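Local coordinates for tail spike protein (Acinetobacter phage vB_AbaP_AS12, PDB 6EU4) that probably recognises, and may degrade, the surface polysaccharide of its Acinetobacter host, working as a trimeric tailspike built around a parallel beta-helix, at residues 173-177 with 196-200; 233-238 with 257-262. One frame throughout, in Å; residues are numbered along the deposited sequence.

Interaction 1. Residues 173-177 with 196-200; sequences VDAIM and FTLQY
Residues 196-200 form an extended strand that runs nearly antiparallel to 174-177 (169° apart) without pairing with it: the nearest CA atoms, of Ile176 and Leu198, are 6.5 Å apart. The other segment turns a corner at Ile176 (phi/psi -87/-48) and Met177. Phe196, chi1 p, points its CB toward that segment; its CE1 lies 4.1 Å from SE of Met177, a selenomethionine, in an oblique Met-aromatic contact. Leu198 (m, t) points inward, CD1 4.0 Å from CB of Met177 and CD2 4.0 Å from CG2 of Ile176. The Gln199 backbone receives Ile176 (m, t), whose CD1 lies 3.3 Å from Gln199 C. Tyr200 (m) lays its ring face under CG1 of Ile176, a CH-pi contact, and its OH donates to OD1 of Asp174 at 2.8 Å. Apolar side chains meeting from facing walls, here Phe196, Leu198, Ile176 and Met177, characterise a parallel beta-helix interior. Strand 196-200 lies between strands 148-151 and 219-229, whereas 175-179 stacks between 131-133 and 211-212; Lys151 forms a salt bridge with Asp174.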
loop_
_atom_site.group_PDB
_atom_site.type_symbol
_atom_site.label_atom_id
_atom_site.label_comp_id
_atom_site.label_asym_id
_atom_site.label_seq_id
_atom_site.Cartn_x
_atom_site.Cartn_y
_atom_site.Cartn_z
ATOM N N VAL A 173 25.088 -27.056 -8.442
ATOM C CA VAL A 173 23.715 -27.490 -8.659
ATOM C C VAL A 173 23.383 -27.382 -10.139
ATOM O O VAL A 173 24.059 -26.696 -10.913
ATOM C CB VAL A 173 22.708 -26.659 -7.831
ATOM C CG1 VAL A 173 23.049 -26.717 -6.358
ATOM C CG2 VAL A 173 22.685 -25.227 -8.277
ATOM N N ASP A 174 22.310 -28.071 -10.533
ATOM C CA ASP A 174 21.795 -27.974 -11.899
ATOM C C ASP A 174 20.947 -26.708 -11.993
ATOM O O ASP A 174 19.791 -26.692 -11.566
ATOM C CB ASP A 174 20.974 -29.203 -12.267
ATOM C CG ASP A 174 20.415 -29.117 -13.685
ATOM O OD1 ASP A 174 20.893 -28.259 -14.457
ATOM O OD2 ASP A 174 19.510 -29.906 -14.021
ATOM N N ALA A 175 21.543 -25.651 -12.541
ATOM C CA ALA A 175 20.925 -24.347 -12.700
ATOM C C ALA A 175 21.405 -23.747 -14.013
ATOM O O ALA A 175 22.375 -24.224 -14.605
ATOM C CB ALA A 175 21.277 -23.414 -11.544
ATOM N N ILE A 176 20.703 -22.721 -14.490
ATOM C CA ILE A 176 21.126 -22.025 -15.706
ATOM C C ILE A 176 22.119 -20.931 -15.380
ATOM O O ILE A 176 23.177 -20.821 -16.013
ATOM C CB ILE A 176 19.909 -21.456 -16.469
ATOM C CG1 ILE A 176 18.894 -22.568 -16.736
ATOM C CG2 ILE A 176 20.363 -20.821 -17.773
ATOM C CD1 ILE A 176 17.590 -22.064 -17.319
HETATM N N MSE A 177 21.783 -20.127 -14.382
HETATM C CA MSE A 177 22.636 -19.048 -13.908
HETATM C C MSE A 177 22.746 -19.130 -12.379
HETATM O O MSE A 177 21.781 -19.491 -11.697
HETATM C CB MSE A 177 22.067 -17.685 -14.367
HETATM C CG MSE A 177 23.012 -16.557 -14.312
HETATM SE SE MSE A 177 22.163 -15.005 -15.209
HETATM C CE MSE A 177 23.794 -14.148 -15.661
ATOM N N PHE A 196 16.315 -10.288 -20.323
ATOM C CA PHE A 196 16.694 -11.536 -20.979
ATOM C C PHE A 196 15.987 -12.711 -20.322
ATOM O O PHE A 196 15.323 -12.574 -19.290
ATOM C CB PHE A 196 18.214 -11.742 -20.971
ATOM C CG PHE A 196 18.834 -11.783 -19.604
ATOM C CD1 PHE A 196 18.912 -12.967 -18.907
ATOM C CD2 PHE A 196 19.382 -10.634 -19.038
ATOM C CE1 PHE A 196 19.509 -13.012 -17.659
ATOM C CE2 PHE A 196 19.975 -10.670 -17.797
ATOM C CZ PHE A 196 20.043 -11.867 -17.105
ATOM N N THR A 197 16.116 -13.877 -20.956
ATOM C CA THR A 197 15.473 -15.089 -20.490
ATOM C C THR A 197 16.515 -16.148 -20.136
ATOM O O THR A 197 17.631 -16.154 -20.665
ATOM C CB THR A 197 14.499 -15.622 -21.556
ATOM O OG1 THR A 197 13.821 -16.780 -21.061
ATOM C CG2 THR A 197 15.256 -16.007 -22.850
ATOM N N LEU A 198 16.133 -17.023 -19.208
ATOM C CA LEU A 198 16.915 -18.186 -18.791
ATOM C C LEU A 198 16.000 -19.387 -18.964
ATOM O O LEU A 198 14.972 -19.475 -18.282
ATOM C CB LEU A 198 17.348 -18.079 -17.322
ATOM C CG LEU A 198 18.171 -16.860 -16.926
ATOM C CD1 LEU A 198 18.312 -16.781 -15.410
ATOM C CD2 LEU A 198 19.522 -16.943 -17.580
ATOM N N GLN A 199 16.339 -20.294 -19.872
ATOM C CA GLN A 199 15.479 -21.444 -20.123
ATOM C C GLN A 199 16.299 -22.709 -20.300
ATOM O O GLN A 199 17.408 -22.676 -20.834
ATOM C CB GLN A 199 14.621 -21.237 -21.389
ATOM C CG GLN A 199 13.780 -19.980 -21.346
ATOM C CD GLN A 199 12.853 -19.855 -22.538
ATOM O OE1 GLN A 199 12.526 -20.853 -23.201
ATOM N NE2 GLN A 199 12.431 -18.626 -22.828
ATOM N N TYR A 200 15.713 -23.839 -19.897
ATOM C CA TYR A 200 16.213 -25.127 -20.357
ATOM C C TYR A 200 15.648 -25.444 -21.734
ATOM O O TYR A 200 14.555 -25.003 -22.088
ATOM C CB TYR A 200 15.835 -26.255 -19.399
ATOM C CG TYR A 200 16.667 -26.251 -18.150
ATOM C CD1 TYR A 200 16.311 -25.468 -17.072
ATOM C CD2 TYR A 200 17.826 -27.004 -18.065
ATOM C CE1 TYR A 200 17.092 -25.437 -15.915
ATOM C CE2 TYR A 200 18.609 -26.989 -16.918
ATOM C CZ TYR A 200 18.232 -26.195 -15.850
ATOM O OH TYR A 200 19.017 -26.172 -14.717
#

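Interaction 2. Residues 233-238 with 257-262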
loop_
_atom_site.group_PDB
_atom_site.type_symbol
_atom_site.label_atom_id
_atom_site.label_comp_id
_atom_site.label_asym_id
_atom_site.label_seq_id
_atom_site.Cartn_x
_atom_site.Cartn_y
_atom_site.Cartn_z
ATOM N N ILE A 233 13.283 -19.279 -9.559
ATOM C CA ILE A 233 14.252 -18.438 -8.864
ATOM C C ILE A 233 14.339 -18.943 -7.425
ATOM O O ILE A 233 13.311 -19.120 -6.756
ATOM C CB ILE A 233 13.853 -16.953 -8.930
ATOM C CG1 ILE A 233 13.873 -16.472 -10.393
ATOM C CG2 ILE A 233 14.796 -16.102 -8.060
ATOM C CD1 ILE A 233 13.273 -15.126 -10.596
ATOM N N LYS A 234 15.559 -19.201 -6.958
ATOM C CA LYS A 234 15.774 -19.887 -5.690
ATOM C C LYS A 234 16.893 -19.216 -4.903
ATOM O O LYS A 234 18.019 -19.118 -5.393
ATOM C CB LYS A 234 16.113 -21.342 -5.964
ATOM C CG LYS A 234 16.195 -22.200 -4.742
ATOM C CD LYS A 234 16.354 -23.657 -5.146
ATOM C CE LYS A 234 16.106 -24.581 -3.981
ATOM N NZ LYS A 234 16.215 -26.027 -4.411
ATOM N N SER A 235 16.594 -18.806 -3.670
ATOM C CA SER A 235 17.519 -18.039 -2.850
ATOM C C SER A 235 17.384 -18.480 -1.396
ATOM O O SER A 235 16.359 -19.039 -0.988
ATOM C CB SER A 235 17.239 -16.535 -3.011
ATOM O OG SER A 235 18.123 -15.721 -2.257
ATOM N N VAL A 236 18.433 -18.207 -0.618
ATOM C CA VAL A 236 18.494 -18.523 0.812
ATOM C C VAL A 236 18.437 -17.262 1.671
ATOM O O VAL A 236 17.724 -17.210 2.681
ATOM C CB VAL A 236 19.774 -19.326 1.136
ATOM C CG1 VAL A 236 19.923 -19.522 2.624
ATOM C CG2 VAL A 236 19.793 -20.678 0.421
ATOM N N ASP A 237 19.243 -16.259 1.322
ATOM C CA ASP A 237 19.411 -15.043 2.114
ATOM C C ASP A 237 19.581 -13.927 1.090
ATOM O O ASP A 237 20.638 -13.818 0.456
ATOM C CB ASP A 237 20.615 -15.151 3.051
ATOM C CG ASP A 237 20.799 -13.925 3.957
ATOM O OD1 ASP A 237 20.387 -12.804 3.609
ATOM O OD2 ASP A 237 21.418 -14.094 5.034
ATOM N N ALA A 238 18.522 -13.144 0.910
ATOM C CA ALA A 238 18.478 -12.007 0.006
ATOM C C ALA A 238 18.077 -10.785 0.812
ATOM O O ALA A 238 17.131 -10.844 1.608
ATOM C CB ALA A 238 17.472 -12.256 -1.133
ATOM N N PHE A 257 12.319 -18.261 -1.631
ATOM C CA PHE A 257 13.186 -17.407 -0.829
ATOM C C PHE A 257 13.277 -17.991 0.577
ATOM O O PHE A 257 12.302 -18.531 1.110
ATOM C CB PHE A 257 12.670 -15.967 -0.797
ATOM C CG PHE A 257 12.900 -15.216 -2.080
ATOM C CD1 PHE A 257 12.001 -15.315 -3.121
ATOM C CD2 PHE A 257 14.018 -14.406 -2.230
ATOM C CE1 PHE A 257 12.217 -14.642 -4.319
ATOM C CE2 PHE A 257 14.235 -13.711 -3.410
ATOM C CZ PHE A 257 13.333 -13.836 -4.463
ATOM N N GLY A 258 14.462 -17.916 1.160
ATOM C CA GLY A 258 14.691 -18.551 2.450
ATOM C C GLY A 258 14.802 -20.058 2.351
ATOM O O GLY A 258 14.515 -20.763 3.329
ATOM N N HIS A 259 15.225 -20.569 1.193
ATOM C CA HIS A 259 15.500 -21.991 0.998
ATOM C C HIS A 259 16.278 -22.543 2.184
ATOM O O HIS A 259 17.331 -22.010 2.550
ATOM C CB HIS A 259 16.289 -22.162 -0.316
ATOM C CG HIS A 259 16.913 -23.510 -0.523
ATOM N ND1 HIS A 259 16.190 -24.683 -0.532
ATOM C CD2 HIS A 259 18.185 -23.850 -0.834
ATOM C CE1 HIS A 259 17.002 -25.694 -0.806
ATOM N NE2 HIS A 259 18.222 -25.217 -0.986
ATOM N N THR A 260 15.752 -23.615 2.781
ATOM C CA THR A 260 16.316 -24.190 4.006
ATOM C C THR A 260 17.349 -25.282 3.746
ATOM O O THR A 260 17.901 -25.844 4.707
ATOM C CB THR A 260 15.215 -24.814 4.853
ATOM O OG1 THR A 260 14.551 -25.810 4.058
ATOM C CG2 THR A 260 14.213 -23.764 5.331
ATOM N N GLY A 261 17.594 -25.626 2.493
ATOM C CA GLY A 261 18.401 -26.778 2.161
ATOM C C GLY A 261 19.909 -26.593 2.089
ATOM O O GLY A 261 20.586 -27.434 1.479
ATOM N N THR A 262 20.458 -25.543 2.711
ATOM C CA THR A 262 21.907 -25.355 2.813
ATOM C C THR A 262 22.286 -25.158 4.280
ATOM O O THR A 262 21.430 -25.061 5.171
ATOM C CB THR A 262 22.415 -24.156 1.980
ATOM O OG1 THR A 262 22.199 -22.921 2.697
ATOM C CG2 THR A 262 21.736 -24.096 0.614
#
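The end of strand 233-234 and Ser235 lie alongside Phe257; beyond that the two chains part, Val236 turning into 237-239 and Gly258, with positive phi (74°), into a loop. CA atoms come close, 4.8 Å from Ser235 to Phe257 and 4.1 Å from Val236 to Gly258. Ser235 O accepts a hydrogen bond from His259 N (2.9 Å), while CA of Gly258 makes a CA-H...O contact with Val236 O (3.3 Å). The His259 ring lies under the extended Lys234 chain: CE sits 3.5 Å from the ring centroid, a CH-pi contact over the face, and NZ reaches a salt bridge with Glu231. At the ring edge, Val236 CG2 is 3.8 Å from His259 CD2; the same methyl is 3.9 Å from Thr262 CG2. Phe257 turns the other way, its CD2 3.9 Å from Ser235 CB and 4.2 Å from Ala238 CB. Its ring also meets that of Phe273. Strand 233-234 pairs in parallel with 211-212 and 253-257, and 237-239 with 215-217, so the bend at Val236 joins two faces of the beta-helix.

From the N terminus, the chain first passes the corner at 173-177, and interaction 1 closes an 18-residue loop when strand 196-200 returns across the interior. It then runs through strands 211-212, 215-217 and 219-229 before reaching 233-238, where interaction 2 opens; another 18 residues bring it back to 257-262. The loops are in series, neither nested nor crossed, and the contact centres are 16 Å apart. Both reach the same large curled sheet, strand 211-212 lying between 175-179 and 233-234. Interaction 1 ties facing walls of the beta-helix through side chains, whereas interaction 2 joins neighbouring turns along the axis, where one rounds a corner into strand 237-239 and the other leaves as a loop.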